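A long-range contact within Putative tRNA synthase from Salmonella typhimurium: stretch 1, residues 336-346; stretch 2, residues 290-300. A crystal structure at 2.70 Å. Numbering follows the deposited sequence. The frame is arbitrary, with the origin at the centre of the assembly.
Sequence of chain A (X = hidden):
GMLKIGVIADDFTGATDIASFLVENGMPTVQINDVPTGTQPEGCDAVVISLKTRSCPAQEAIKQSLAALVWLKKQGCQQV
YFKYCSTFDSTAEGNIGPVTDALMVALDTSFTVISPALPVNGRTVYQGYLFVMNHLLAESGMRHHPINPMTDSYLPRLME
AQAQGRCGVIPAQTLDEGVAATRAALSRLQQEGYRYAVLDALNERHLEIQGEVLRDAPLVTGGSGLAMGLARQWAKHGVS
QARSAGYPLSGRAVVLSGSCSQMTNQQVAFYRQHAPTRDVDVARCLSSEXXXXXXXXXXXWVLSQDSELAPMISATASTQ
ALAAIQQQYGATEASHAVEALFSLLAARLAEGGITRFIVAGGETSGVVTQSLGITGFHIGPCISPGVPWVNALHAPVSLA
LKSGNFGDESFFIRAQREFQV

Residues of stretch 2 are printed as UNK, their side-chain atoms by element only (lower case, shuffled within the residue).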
# COMPACT_ATOMS: atom_id res chain seq x y z
N HIS A 336 -6.33 -14.31 0.34
CA HIS A 336 -6.76 -15.43 1.13
C HIS A 336 -6.39 -16.76 0.45
O HIS A 336 -5.96 -17.68 1.13
CB HIS A 336 -8.27 -15.37 1.46
CG HIS A 336 -8.76 -16.61 2.14
ND1 HIS A 336 -9.33 -17.68 1.45
CD2 HIS A 336 -8.68 -17.01 3.44
CE1 HIS A 336 -9.60 -18.67 2.30
NE2 HIS A 336 -9.22 -18.28 3.51
N ALA A 337 -6.51 -16.86 -0.87
CA ALA A 337 -6.25 -18.13 -1.56
C ALA A 337 -4.77 -18.52 -1.50
O ALA A 337 -4.44 -19.68 -1.29
CB ALA A 337 -6.72 -18.07 -2.99
N VAL A 338 -3.89 -17.56 -1.68
CA VAL A 338 -2.48 -17.77 -1.48
C VAL A 338 -2.19 -18.13 -0.00
O VAL A 338 -1.47 -19.10 0.25
CB VAL A 338 -1.66 -16.55 -1.93
CG1 VAL A 338 -0.22 -16.67 -1.47
CG2 VAL A 338 -1.71 -16.44 -3.43
N GLU A 339 -2.73 -17.42 0.97
CA GLU A 339 -2.51 -17.85 2.36
C GLU A 339 -3.03 -19.28 2.60
O GLU A 339 -2.38 -20.06 3.22
CB GLU A 339 -3.11 -16.88 3.38
CG GLU A 339 -2.49 -15.44 3.37
CD GLU A 339 -0.92 -15.41 3.33
OE1 GLU A 339 -0.26 -15.67 4.35
OE2 GLU A 339 -0.32 -15.11 2.28
N ALA A 340 -4.18 -19.63 2.08
CA ALA A 340 -4.67 -20.98 2.20
C ALA A 340 -3.66 -21.97 1.62
O ALA A 340 -3.49 -23.07 2.15
CB ALA A 340 -6.02 -21.13 1.52
N LEU A 341 -3.00 -21.59 0.52
CA LEU A 341 -2.02 -22.50 -0.09
C LEU A 341 -0.84 -22.69 0.87
O LEU A 341 -0.47 -23.84 1.15
CB LEU A 341 -1.50 -22.01 -1.44
CG LEU A 341 -0.33 -22.84 -1.98
CD1 LEU A 341 -0.81 -24.03 -2.82
CD2 LEU A 341 0.61 -21.96 -2.73
N PHE A 342 -0.27 -21.58 1.34
CA PHE A 342 0.86 -21.64 2.27
C PHE A 342 0.56 -22.50 3.50
O PHE A 342 1.43 -23.21 4.04
CB PHE A 342 1.27 -20.24 2.72
CG PHE A 342 2.21 -19.56 1.79
CD1 PHE A 342 3.42 -20.13 1.46
CD2 PHE A 342 1.91 -18.34 1.23
CE1 PHE A 342 4.31 -19.50 0.59
CE2 PHE A 342 2.81 -17.70 0.36
CZ PHE A 342 4.00 -18.30 0.05
N SER A 343 -0.68 -22.42 3.93
CA SER A 343 -1.12 -23.24 5.04
C SER A 343 -0.91 -24.73 4.78
O SER A 343 -0.26 -25.41 5.58
CB SER A 343 -2.58 -22.98 5.31
OG SER A 343 -2.95 -23.75 6.38
N LEU A 344 -1.46 -25.23 3.68
CA LEU A 344 -1.29 -26.61 3.30
C LEU A 344 0.17 -26.99 3.01
O LEU A 344 0.62 -28.12 3.25
CB LEU A 344 -2.09 -26.89 2.04
CG LEU A 344 -3.60 -26.77 2.14
CD1 LEU A 344 -4.19 -26.50 0.74
CD2 LEU A 344 -4.16 -28.04 2.78
N LEU A 345 0.91 -26.03 2.46
CA LEU A 345 2.26 -26.28 1.99
C LEU A 345 3.16 -26.52 3.20
O LEU A 345 3.98 -27.47 3.22
CB LEU A 345 2.72 -25.09 1.15
CG LEU A 345 4.14 -25.10 0.62
CD1 LEU A 345 4.46 -26.43 -0.00
CD2 LEU A 345 4.32 -23.97 -0.38
N ALA A 346 2.97 -25.69 4.24
CA ALA A 346 3.80 -25.75 5.43
C ALA A 346 3.63 -27.08 6.10
O ALA A 346 4.60 -27.73 6.44
CB ALA A 346 3.46 -24.61 6.40
N UNK A 290 -7.67 -27.71 -6.26
CA UNK A 290 -6.50 -27.24 -6.93
C UNK A 290 -5.48 -26.85 -5.89
O UNK A 290 -4.34 -27.26 -5.97
c UNK A 290 -5.65 -25.93 -8.85
c UNK A 290 -6.81 -26.13 -7.92
o UNK A 290 -7.91 -26.56 -8.70
N UNK A 291 -5.88 -26.13 -4.86
CA UNK A 291 -4.91 -25.82 -3.81
C UNK A 291 -4.23 -27.06 -3.23
O UNK A 291 -3.02 -27.09 -3.03
n UNK A 291 -9.24 -21.64 -1.98
c UNK A 291 -8.30 -22.45 -1.54
c UNK A 291 -5.91 -22.99 -1.47
n UNK A 291 -7.05 -22.17 -1.84
c UNK A 291 -5.56 -25.08 -2.66
n UNK A 291 -8.62 -23.49 -0.79
c UNK A 291 -5.44 -23.64 -2.75
N UNK A 292 -5.02 -28.07 -2.93
CA UNK A 292 -4.50 -29.26 -2.32
C UNK A 292 -3.45 -29.91 -3.20
O UNK A 292 -2.35 -30.20 -2.75
c UNK A 292 -5.64 -30.20 -2.00
c UNK A 292 -7.71 -30.32 -0.40
o UNK A 292 -8.13 -31.46 -0.81
c UNK A 292 -6.19 -29.98 -0.55
o UNK A 292 -8.47 -29.45 0.13
N UNK A 293 -3.77 -30.09 -4.48
CA UNK A 293 -2.81 -30.68 -5.40
C UNK A 293 -1.57 -29.78 -5.57
O UNK A 293 -0.44 -30.30 -5.58
c UNK A 293 -3.46 -30.97 -6.69
N UNK A 294 -1.76 -28.46 -5.64
CA UNK A 294 -0.65 -27.52 -5.88
C UNK A 294 0.32 -27.52 -4.69
O UNK A 294 1.54 -27.51 -4.85
c UNK A 294 0.82 -25.43 -7.63
c UNK A 294 -1.18 -26.10 -6.20
c UNK A 294 1.55 -23.16 -7.85
c UNK A 294 0.54 -22.77 -7.01
c UNK A 294 1.70 -24.48 -8.17
o UNK A 294 2.41 -22.23 -8.40
c UNK A 294 -0.33 -23.73 -6.48
c UNK A 294 -0.20 -25.07 -6.78
N UNK A 295 -0.23 -27.55 -3.49
CA UNK A 295 0.56 -27.68 -2.28
C UNK A 295 1.39 -28.95 -2.33
O UNK A 295 2.58 -28.92 -2.08
c UNK A 295 -0.36 -27.67 -1.07
N UNK A 296 0.77 -30.07 -2.69
CA UNK A 296 1.55 -31.30 -2.90
C UNK A 296 2.69 -31.12 -3.90
O UNK A 296 3.80 -31.58 -3.64
c UNK A 296 0.31 -34.91 -3.08
o UNK A 296 0.85 -35.90 -2.50
c UNK A 296 0.46 -33.52 -2.44
c UNK A 296 0.69 -32.44 -3.42
o UNK A 296 -0.35 -35.04 -4.16
N UNK A 297 2.39 -30.51 -5.06
CA UNK A 297 3.37 -30.43 -6.13
C UNK A 297 4.50 -29.57 -5.63
O UNK A 297 5.66 -29.92 -5.83
c UNK A 297 2.77 -29.84 -7.35
N UNK A 298 4.17 -28.45 -4.97
CA UNK A 298 5.20 -27.51 -4.55
C UNK A 298 6.04 -28.10 -3.43
O UNK A 298 7.20 -27.75 -3.30
c UNK A 298 5.09 -24.76 -6.26
c UNK A 298 4.06 -25.20 -5.21
c UNK A 298 4.61 -26.14 -4.12
c UNK A 298 3.41 -23.99 -4.54
N UNK A 299 5.47 -28.98 -2.61
CA UNK A 299 6.23 -29.55 -1.50
C UNK A 299 7.23 -30.54 -2.09
O UNK A 299 8.44 -30.50 -1.81
c UNK A 299 5.34 -30.19 -0.47
N UNK A 300 6.72 -31.40 -2.98
CA UNK A 300 7.56 -32.35 -3.70
C UNK A 300 8.63 -31.60 -4.44
O UNK A 300 9.76 -32.04 -4.49
o UNK A 300 6.42 -35.04 -1.72
n UNK A 300 7.26 -36.08 -3.53
c UNK A 300 6.72 -33.21 -4.64
c UNK A 300 6.50 -35.16 -2.95
c UNK A 300 5.76 -34.18 -3.91

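Position 290 carries three side-chain atoms, a carbon bearing one oxygen and one carbon, all out of reach of the first helix. A branch of this kind at the first carbon is threonine. The hydroxyl of Thr290 suits a place off the contact, since it is hydrogen-bonded elsewhere in the structure.

Position 291 has a long chain, three carbons, a nitrogen, then a carbon carrying two more nitrogens, and it lies against Ala337 and Ala340. That guanidinium identifies arginine. Its CA-to-CB bond points toward stretch 1, and both the aliphatic carbons and one face of the guanidinium pack against the helix: CD of Arg291 comes to 3.5 Å from CB of Ala340 and 3.6 Å from O of Ala337. The small methyl of Ala340, which lies over that face, lets the chain pass close to the helix backbone. NE finds its hydrogen bond elsewhere in the structure.

Position 292 shows three carbons, the third with two oxygens, and the chain skirts Leu344; it is glutamate. Glu292 points away, yet its CG remains 4.2 Å from CD1 of Leu344, so the chain borders the apolar contact while its carboxylate stays in an exposed setting.

Position 293 has a single side-chain carbon that touches nothing on stretch 1, and is alanine. Ala293 points away, its methyl readily accommodated in a regular helix at an exposed site.

At position 294 one carbon leads to a six-carbon ring bearing an oxygen, the ring touching Leu341; this is tyrosine. Tyr294 leaves its helix sideways, with chi1 in the t well, and its CD2 meets CD1 of Leu341 at 3.7 Å. The ring thus offers carbon to the leucine, while its hydroxyl is hydrogen-bonded elsewhere in the structure.

Position 295 again has one carbon, set against Leu344: alanine, here pointing toward the partner. CB of Ala295 lies 3.6 Å from CB of Leu344, and the CA atoms of Ala295 and Leu345 are only 4.8 Å apart. A methyl suits so narrow a gap.

Position 296, with three carbons and two oxygens on the third, touches nothing on stretch 1 and is glutamate; Glu296 points away, its charge suited to an exposed place. Position 297, one carbon free of contact, is alanine, directed sideways, a methyl that fits an exposed helical site.

Position 298 holds four carbons forked at the second, one tip packed on Leu341: leucine. Leu298 points toward stretch 1, and its CD1 packs 3.9 Å from CD2 of Leu341, a good match of branched apolar chains in a buried place.

Position 299 has one carbon, touching Leu345, and is alanine; CB of Ala299 meets CD1 of Leu345 at 3.9 Å, its small size leaving room for that leucine. Position 300, three carbons with an oxygen and a nitrogen on the third, is out of reach; it is glutamine, its polar amide suited to exposure.

The two helices cross at -51°, their axes approaching to 8.6 Å. No hydrogen bond links them; the contact rests on packing, with 510 Å² buried. Two knobs interlock: Arg291 sits among Ala337, Ala340, Leu341 and Leu344, and Leu341 among Arg291, Tyr294, Ala295 and Leu298. Small residues permit the close approach, and Leu345 extends the apolar seam to Leu298 and Ala299.

Stretch 2 290-300: TREAYAEALAQ
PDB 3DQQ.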